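Local coordinates for guanine deaminase (Escherichia coli, PDB 6OHB), which catalyses the zinc-dependent hydrolytic deamination of guanine to xanthine and ammonia, the first step of guanine degradation, at residues 8-13 with 37-42; 72-77 with 386-391. One frame throughout, in Å; residues are numbered along the deposited sequence.

Both contacts are antiparallel strand pairs, both are largely buried, and both lie away from the zinc site. Contact 1 sits farther out, about 26 Å from the centre of the chain against about 16 Å for contact 2, and it pairs two strands close in sequence; contact 2 brings residues 72-77 to 386-391, more than 300 positions later. The two meet face to face: Phe388 of contact 2 packs against Val11, Leu40 and Ile42 of contact 1, and Ile74 reaches Val11. Contact 1 adds a charged pair at one end, Arg12 with Asp37, whereas between its own segments contact 2 relies on backbone bonds and carbon-to-carbon packing, with no salt bridge.

Contact 1. Residues 8-13 with 37-42; sequences LKAVRG and DGLLLI
Arg12 runs out from its strand fully extended, CG anti to the backbone N (chi1 -173°), and hooks the far end of the pairing through its tip. Its CB and CG pass over the backbone carbonyl of Gly38, with CG 3.6 Å from Gly38 O. CD carries the chain on to NE, which donates to Asp37 OD1 at 3.3 Å on the syn lone pair of that oxygen. NH2 adds two weak bonds, to OD1 and OD2 of Asp37, so the carboxylate lies at the edge of the guanidinium with the two planes only 21° apart. The salt bridge is therefore long but well aligned, and Trp53 adds a cation-pi contact to the same guanidinium. An alanine here, without the guanidinium, has neither the salt bridge nor the cation-pi contact, and would probably leave the corner at Asp37 less firmly tied to strand 8-12.

Between the strands, six backbone bonds join Lys9 to Ile42, Val11 to Leu40 and Gly13 to Gly38; the shortest runs from Gly38 N to Gly13 O, 2.8 Å. On the face that Arg12 shares, Leu41 CD2 lies 3.7 Å from Ala10 CB and Leu39 CD1 touches the same methyl from the other direction along the strand. The opposite face carries Val11, Leu40 and Ile42, where Val11 CG2 lies 4.3 Å from Ile42 CD1. Gly13, at phi 159°, takes a conformation that would jam a CB against the preceding carbonyl O. Strand 8-12 also pairs with strand 67-70 and strand 38-43 with 46-50, giving a small mixed sheet consistent with the beta-domain that accompanies the TIM barrel in many amidohydrolases.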
ATOM      1  N   LEU A   8     -18.305  -2.143 -36.533  1.00 54.59           N
ATOM      2  CA  LEU A   8     -17.518  -3.004 -35.663  1.00 48.57           C
ATOM      3  C   LEU A   8     -16.255  -2.296 -35.168  1.00 50.41           C
ATOM      4  O   LEU A   8     -15.753  -1.355 -35.791  1.00 46.28           O
ATOM      5  CB  LEU A   8     -17.132  -4.283 -36.412  1.00 41.23           C
ATOM      6  CG  LEU A   8     -17.251  -5.647 -35.735  1.00 54.93           C
ATOM      7  CD1 LEU A   8     -18.444  -5.698 -34.805  1.00 52.73           C
ATOM      8  CD2 LEU A   8     -17.372  -6.731 -36.795  1.00 54.43           C
ATOM      9  N   LYS A   9     -15.752  -2.761 -34.022  1.00 38.23           N
ATOM     10  CA  LYS A   9     -14.409  -2.439 -33.548  1.00 40.26           C
ATOM     11  C   LYS A   9     -13.695  -3.739 -33.215  1.00 33.46           C
ATOM     12  O   LYS A   9     -14.317  -4.677 -32.708  1.00 36.42           O
ATOM     13  CB  LYS A   9     -14.414  -1.532 -32.305  1.00 39.06           C
ATOM     14  CG  LYS A   9     -15.005  -0.154 -32.521  1.00 46.26           C
ATOM     15  CD  LYS A   9     -14.825   0.718 -31.283  1.00 51.01           C
ATOM     16  CE  LYS A   9     -15.791   1.893 -31.293  1.00 53.06           C
ATOM     17  NZ  LYS A   9     -15.509   2.862 -30.201  1.00 56.47           N
ATOM     18  N   ALA A  10     -12.391  -3.786 -33.486  1.00 30.81           N
ATOM     19  CA  ALA A  10     -11.571  -4.971 -33.265  1.00 34.21           C
ATOM     20  C   ALA A  10     -10.434  -4.648 -32.306  1.00 33.86           C
ATOM     21  O   ALA A  10      -9.678  -3.698 -32.533  1.00 35.76           O
ATOM     22  CB  ALA A  10     -11.004  -5.500 -34.586  1.00 41.36           C
ATOM     23  N   VAL A  11     -10.298  -5.454 -31.255  1.00 31.32           N
ATOM     24  CA  VAL A  11      -9.271  -5.273 -30.237  1.00 30.20           C
ATOM     25  C   VAL A  11      -8.503  -6.582 -30.107  1.00 34.82           C
ATOM     26  O   VAL A  11      -9.092  -7.626 -29.810  1.00 36.04           O
ATOM     27  CB  VAL A  11      -9.869  -4.866 -28.878  1.00 36.57           C
ATOM     28  CG1 VAL A  11      -8.789  -4.856 -27.811  1.00 29.66           C
ATOM     29  CG2 VAL A  11     -10.554  -3.503 -28.971  1.00 31.93           C
ATOM     30  N   ARG A  12      -7.192  -6.528 -30.304  1.00 34.09           N
ATOM     31  CA  ARG A  12      -6.352  -7.714 -30.256  1.00 39.21           C
ATOM     32  C   ARG A  12      -5.433  -7.678 -29.037  1.00 37.03           C
ATOM     33  O   ARG A  12      -4.947  -6.611 -28.645  1.00 37.74           O
ATOM     34  CB  ARG A  12      -5.523  -7.824 -31.536  1.00 36.60           C
ATOM     35  CG  ARG A  12      -4.744  -9.108 -31.635  1.00 45.86           C
ATOM     36  CD  ARG A  12      -3.916  -9.166 -32.899  1.00 39.92           C
ATOM     37  NE  ARG A  12      -3.187 -10.424 -32.967  1.00 41.06           N
ATOM     38  CZ  ARG A  12      -2.445 -10.794 -34.002  1.00 46.44           C
ATOM     39  NH1 ARG A  12      -2.339  -9.997 -35.060  1.00 43.32           N
ATOM     40  NH2 ARG A  12      -1.813 -11.961 -33.981  1.00 42.84           N
ATOM     41  N   GLY A  13      -5.186  -8.839 -28.444  1.00 34.79           N
ATOM     42  CA  GLY A  13      -4.185  -8.896 -27.390  1.00 32.85           C
ATOM     43  C   GLY A  13      -4.392 -10.116 -26.511  1.00 34.65           C
ATOM     44  O   GLY A  13      -5.036 -11.077 -26.908  1.00 34.62           O
ATOM     45  N   ASP A  37      -3.447 -15.069 -27.407  1.00 44.75           N
ATOM     46  CA  ASP A  37      -3.540 -14.364 -28.686  1.00 35.85           C
ATOM     47  C   ASP A  37      -5.018 -14.300 -29.059  1.00 43.66           C
ATOM     48  O   ASP A  37      -5.533 -15.133 -29.811  1.00 42.88           O
ATOM     49  CB  ASP A  37      -2.700 -15.055 -29.757  1.00 46.49           C
ATOM     50  CG  ASP A  37      -2.600 -14.242 -31.041  1.00 50.94           C
ATOM     51  OD1 ASP A  37      -2.855 -13.024 -30.997  1.00 41.52           O
ATOM     52  OD2 ASP A  37      -2.274 -14.832 -32.097  1.00 61.95           O
ATOM     53  N   GLY A  38      -5.703 -13.300 -28.515  1.00 36.01           N
ATOM     54  CA  GLY A  38      -7.141 -13.195 -28.625  1.00 33.76           C
ATOM     55  C   GLY A  38      -7.667 -11.973 -29.351  1.00 36.50           C
ATOM     56  O   GLY A  38      -6.952 -10.985 -29.567  1.00 44.24           O
ATOM     57  N   LEU A  39      -8.950 -12.044 -29.702  1.00 37.92           N
ATOM     58  CA  LEU A  39      -9.652 -11.026 -30.463  1.00 37.40           C
ATOM     59  C   LEU A  39     -10.996 -10.752 -29.809  1.00 36.52           C
ATOM     60  O   LEU A  39     -11.740 -11.687 -29.481  1.00 37.55           O
ATOM     61  CB  LEU A  39      -9.867 -11.466 -31.912  1.00 38.74           C
ATOM     62  CG  LEU A  39     -10.862 -10.615 -32.700  1.00 39.68           C
ATOM     63  CD1 LEU A  39     -10.313  -9.207 -32.866  1.00 35.59           C
ATOM     64  CD2 LEU A  39     -11.163 -11.251 -34.052  1.00 38.30           C
ATOM     65  N   LEU A  40     -11.291  -9.465 -29.636  1.00 39.79           N
ATOM     66  CA  LEU A  40     -12.539  -8.968 -29.077  1.00 34.76           C
ATOM     67  C   LEU A  40     -13.174  -8.055 -30.112  1.00 35.92           C
ATOM     68  O   LEU A  40     -12.595  -7.025 -30.472  1.00 33.88           O
ATOM     69  CB  LEU A  40     -12.292  -8.209 -27.770  1.00 29.77           C
ATOM     70  CG  LEU A  40     -13.491  -7.416 -27.244  1.00 34.97           C
ATOM     71  CD1 LEU A  40     -14.575  -8.360 -26.746  1.00 34.56           C
ATOM     72  CD2 LEU A  40     -13.067  -6.443 -26.149  1.00 32.60           C
ATOM     73  N   LEU A  41     -14.343  -8.446 -30.605  1.00 37.13           N
ATOM     74  CA  LEU A  41     -15.114  -7.660 -31.553  1.00 36.88           C
ATOM     75  C   LEU A  41     -16.289  -7.026 -30.826  1.00 34.73           C
ATOM     76  O   LEU A  41     -17.047  -7.724 -30.136  1.00 34.08           O
ATOM     77  CB  LEU A  41     -15.619  -8.527 -32.708  1.00 36.91           C
ATOM     78  CG  LEU A  41     -14.563  -8.987 -33.707  1.00 45.03           C
ATOM     79  CD1 LEU A  41     -15.182  -9.944 -34.710  1.00 44.54           C
ATOM     80  CD2 LEU A  41     -13.941  -7.787 -34.405  1.00 39.63           C
ATOM     81  N   ILE A  42     -16.455  -5.723 -31.044  1.00 35.50           N
ATOM     82  CA  ILE A  42     -17.387  -4.867 -30.327  1.00 38.64           C
ATOM     83  C   ILE A  42     -18.362  -4.272 -31.329  1.00 37.22           C
ATOM     84  O   ILE A  42     -17.949  -3.768 -32.381  1.00 36.27           O
ATOM     85  CB  ILE A  42     -16.636  -3.736 -29.589  1.00 34.77           C
ATOM     86  CG1 ILE A  42     -15.629  -4.311 -28.599  1.00 32.56           C
ATOM     87  CG2 ILE A  42     -17.606  -2.767 -28.924  1.00 31.78           C
ATOM     88  CD1 ILE A  42     -14.694  -3.255 -28.042  1.00 33.49           C
TER

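Contact 2. Residues 72-77 with 386-391; sequences KLIVPG and ADFVVM
Ile74 lies alongside Phe388 and points the same way, its CG2 methyl 3.6 Å from CD2 of the ring. CG2 stands anti to the backbone N of Ile74, while CG1, beside that N, meets CG2 of Val390, the residue paired directly across. The ring itself is set by a chi1 of 60°, which puts CG of Phe388 in the crowded position between its backbone N and carbonyl carbon; Tyr429 stacks on it from strand 425-430. On the other face, Val75 CG2 meets CG of Met391 at 3.8 Å, the two side chains crossing at about a right angle. Lys72 lays its CB against Val390 CG1, 3.5 Å away, before its chain bends off to a cation-pi contact with Tyr426.

The backbone holds the pair in register with two bonds each for Leu73 with Met391 and Val75 with Val389. Val75 N and Val389 O are 2.9 Å apart, and both bonds of that pair run nearly along the C=O axis. Beyond Pro76 the ladder loosens: Gly77 N still reaches Asp387 O at 3.0 Å, but from 46° out of the carbonyl plane. The Asp387 carboxylate leads out of the pair, to a salt bridge with Arg201 and a hydrogen bond from Asp431 N. Carbon-to-carbon packing on both faces of the ladder implies that main-chain bonds set the register of these distant segments, and that no charge pairing joins their side chains.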
ATOM      1  N   LYS A  72       0.201  -6.312 -23.797  1.00 37.97           N
ATOM      2  CA  LYS A  72      -0.600  -5.888 -22.659  1.00 36.43           C
ATOM      3  C   LYS A  72      -1.540  -7.017 -22.246  1.00 37.27           C
ATOM      4  O   LYS A  72      -1.645  -8.052 -22.909  1.00 44.55           O
ATOM      5  CB  LYS A  72      -1.405  -4.630 -23.002  1.00 31.11           C
ATOM      6  CG  LYS A  72      -0.625  -3.543 -23.731  1.00 37.27           C
ATOM      7  CD  LYS A  72       0.351  -2.840 -22.800  1.00 34.14           C
ATOM      8  CE  LYS A  72       0.695  -1.447 -23.297  1.00 38.55           C
ATOM      9  NZ  LYS A  72       1.508  -1.460 -24.543  1.00 34.84           N
ATOM     10  N   LEU A  73      -2.235  -6.805 -21.133  1.00 40.97           N
ATOM     11  CA  LEU A  73      -3.234  -7.744 -20.646  1.00 35.70           C
ATOM     12  C   LEU A  73      -4.579  -7.039 -20.534  1.00 39.37           C
ATOM     13  O   LEU A  73      -4.686  -6.000 -19.884  1.00 32.99           O
ATOM     14  CB  LEU A  73      -2.806  -8.330 -19.300  1.00 34.19           C
ATOM     15  CG  LEU A  73      -3.254  -9.760 -19.002  1.00 49.67           C
ATOM     16  CD1 LEU A  73      -2.312 -10.768 -19.661  1.00 55.16           C
ATOM     17  CD2 LEU A  73      -3.297  -9.966 -17.495  1.00 52.27           C
ATOM     18  N   ILE A  74      -5.615  -7.618 -21.131  1.00 32.62           N
ATOM     19  CA  ILE A  74      -6.929  -6.997 -21.212  1.00 34.25           C
ATOM     20  C   ILE A  74      -7.855  -7.733 -20.255  1.00 33.19           C
ATOM     21  O   ILE A  74      -8.012  -8.963 -20.339  1.00 38.06           O
ATOM     22  CB  ILE A  74      -7.478  -7.012 -22.647  1.00 33.22           C
ATOM     23  CG1 ILE A  74      -6.460  -6.391 -23.601  1.00 32.89           C
ATOM     24  CG2 ILE A  74      -8.808  -6.277 -22.722  1.00 29.95           C
ATOM     25  CD1 ILE A  74      -6.937  -6.345 -25.054  1.00 30.80           C
ATOM     26  N   VAL A  75      -8.459  -6.971 -19.348  1.00 30.58           N
ATOM     27  CA  VAL A  75      -9.315  -7.512 -18.296  1.00 30.09           C
ATOM     28  C   VAL A  75     -10.644  -6.776 -18.339  1.00 25.66           C
ATOM     29  O   VAL A  75     -10.737  -5.664 -18.883  1.00 29.68           O
ATOM     30  CB  VAL A  75      -8.653  -7.376 -16.904  1.00 34.36           C
ATOM     31  CG1 VAL A  75      -7.307  -8.057 -16.902  1.00 36.05           C
ATOM     32  CG2 VAL A  75      -8.498  -5.905 -16.528  1.00 23.77           C
ATOM     33  N   PRO A  76     -11.703  -7.372 -17.798  1.00 31.42           N
ATOM     34  CA  PRO A  76     -12.960  -6.630 -17.675  1.00 33.38           C
ATOM     35  C   PRO A  76     -12.788  -5.460 -16.718  1.00 31.32           C
ATOM     36  O   PRO A  76     -11.946  -5.489 -15.819  1.00 33.82           O
ATOM     37  CB  PRO A  76     -13.942  -7.671 -17.123  1.00 34.06           C
ATOM     38  CG  PRO A  76     -13.306  -8.994 -17.401  1.00 37.17           C
ATOM     39  CD  PRO A  76     -11.834  -8.762 -17.332  1.00 32.32           C
ATOM     40  N   GLY A  77     -13.590  -4.418 -16.931  1.00 29.61           N
ATOM     41  CA  GLY A  77     -13.497  -3.237 -16.088  1.00 28.67           C
ATOM     42  C   GLY A  77     -13.722  -3.579 -14.625  1.00 33.40           C
ATOM     43  O   GLY A  77     -14.530  -4.447 -14.283  1.00 29.03           O
ATOM     44  N   ALA A 386     -19.388  -3.759 -23.148  1.00 37.37           N
ATOM     45  CA  ALA A 386     -17.947  -3.755 -23.408  1.00 36.33           C
ATOM     46  C   ALA A 386     -17.262  -2.668 -22.576  1.00 38.82           C
ATOM     47  O   ALA A 386     -16.835  -1.625 -23.070  1.00 35.05           O
ATOM     48  CB  ALA A 386     -17.681  -3.583 -24.900  1.00 30.39           C
ATOM     49  N   ASP A 387     -17.152  -2.949 -21.281  1.00 36.69           N
ATOM     50  CA  ASP A 387     -16.368  -2.149 -20.345  1.00 35.57           C
ATOM     51  C   ASP A 387     -15.114  -2.956 -20.046  1.00 32.49           C
ATOM     52  O   ASP A 387     -15.203  -4.029 -19.443  1.00 34.46           O
ATOM     53  CB  ASP A 387     -17.130  -1.881 -19.046  1.00 34.72           C
ATOM     54  CG  ASP A 387     -18.407  -1.088 -19.246  1.00 39.33           C
ATOM     55  OD1 ASP A 387     -18.567  -0.422 -20.295  1.00 40.85           O
ATOM     56  OD2 ASP A 387     -19.261  -1.140 -18.332  1.00 37.54           O
ATOM     57  N   PHE A 388     -13.950  -2.463 -20.460  1.00 29.08           N
ATOM     58  CA  PHE A 388     -12.746  -3.239 -20.200  1.00 31.30           C
ATOM     59  C   PHE A 388     -11.538  -2.320 -20.085  1.00 31.87           C
ATOM     60  O   PHE A 388     -11.591  -1.134 -20.418  1.00 24.82           O
ATOM     61  CB  PHE A 388     -12.520  -4.319 -21.268  1.00 34.23           C
ATOM     62  CG  PHE A 388     -12.369  -3.790 -22.673  1.00 37.03           C
ATOM     63  CD1 PHE A 388     -13.481  -3.549 -23.463  1.00 34.50           C
ATOM     64  CD2 PHE A 388     -11.108  -3.580 -23.218  1.00 37.48           C
ATOM     65  CE1 PHE A 388     -13.343  -3.082 -24.763  1.00 32.59           C
ATOM     66  CE2 PHE A 388     -10.963  -3.118 -24.516  1.00 34.47           C
ATOM     67  CZ  PHE A 388     -12.083  -2.867 -25.289  1.00 32.87           C
ATOM     68  N   VAL A 389     -10.448  -2.892 -19.580  1.00 28.36           N
ATOM     69  CA  VAL A 389      -9.223  -2.165 -19.277  1.00 30.94           C
ATOM     70  C   VAL A 389      -8.049  -2.896 -19.913  1.00 32.29           C
ATOM     71  O   VAL A 389      -7.889  -4.111 -19.732  1.00 33.15           O
ATOM     72  CB  VAL A 389      -8.999  -2.020 -17.759  1.00 36.11           C
ATOM     73  CG1 VAL A 389      -7.783  -1.137 -17.481  1.00 34.97           C
ATOM     74  CG2 VAL A 389     -10.243  -1.467 -17.085  1.00 33.38           C
ATOM     75  N   VAL A 390      -7.237  -2.161 -20.661  1.00 27.25           N
ATOM     76  CA  VAL A 390      -5.946  -2.649 -21.126  1.00 29.48           C
ATOM     77  C   VAL A 390      -4.910  -2.263 -20.076  1.00 38.34           C
ATOM     78  O   VAL A 390      -4.706  -1.069 -19.811  1.00 33.70           O
ATOM     79  CB  VAL A 390      -5.592  -2.062 -22.500  1.00 29.44           C
ATOM     80  CG1 VAL A 390      -4.324  -2.695 -23.034  1.00 27.90           C
ATOM     81  CG2 VAL A 390      -6.759  -2.248 -23.470  1.00 29.55           C
ATOM     82  N   MET A 391      -4.239  -3.277 -19.519  1.00 33.20           N
ATOM     83  CA  MET A 391      -3.303  -3.188 -18.413  1.00 36.62           C
ATOM     84  C   MET A 391      -1.887  -3.429 -18.904  1.00 39.70           C
ATOM     85  O   MET A 391      -1.654  -4.267 -19.786  1.00 34.86           O
ATOM     86  CB  MET A 391      -3.589  -4.252 -17.343  1.00 35.46           C
ATOM     87  CG  MET A 391      -5.012  -4.358 -16.863  1.00 41.30           C
ATOM     88  SD  MET A 391      -5.289  -3.340 -15.419  1.00 64.30           S
ATOM     89  CE  MET A 391      -4.053  -4.014 -14.310  1.00 58.11           C
TER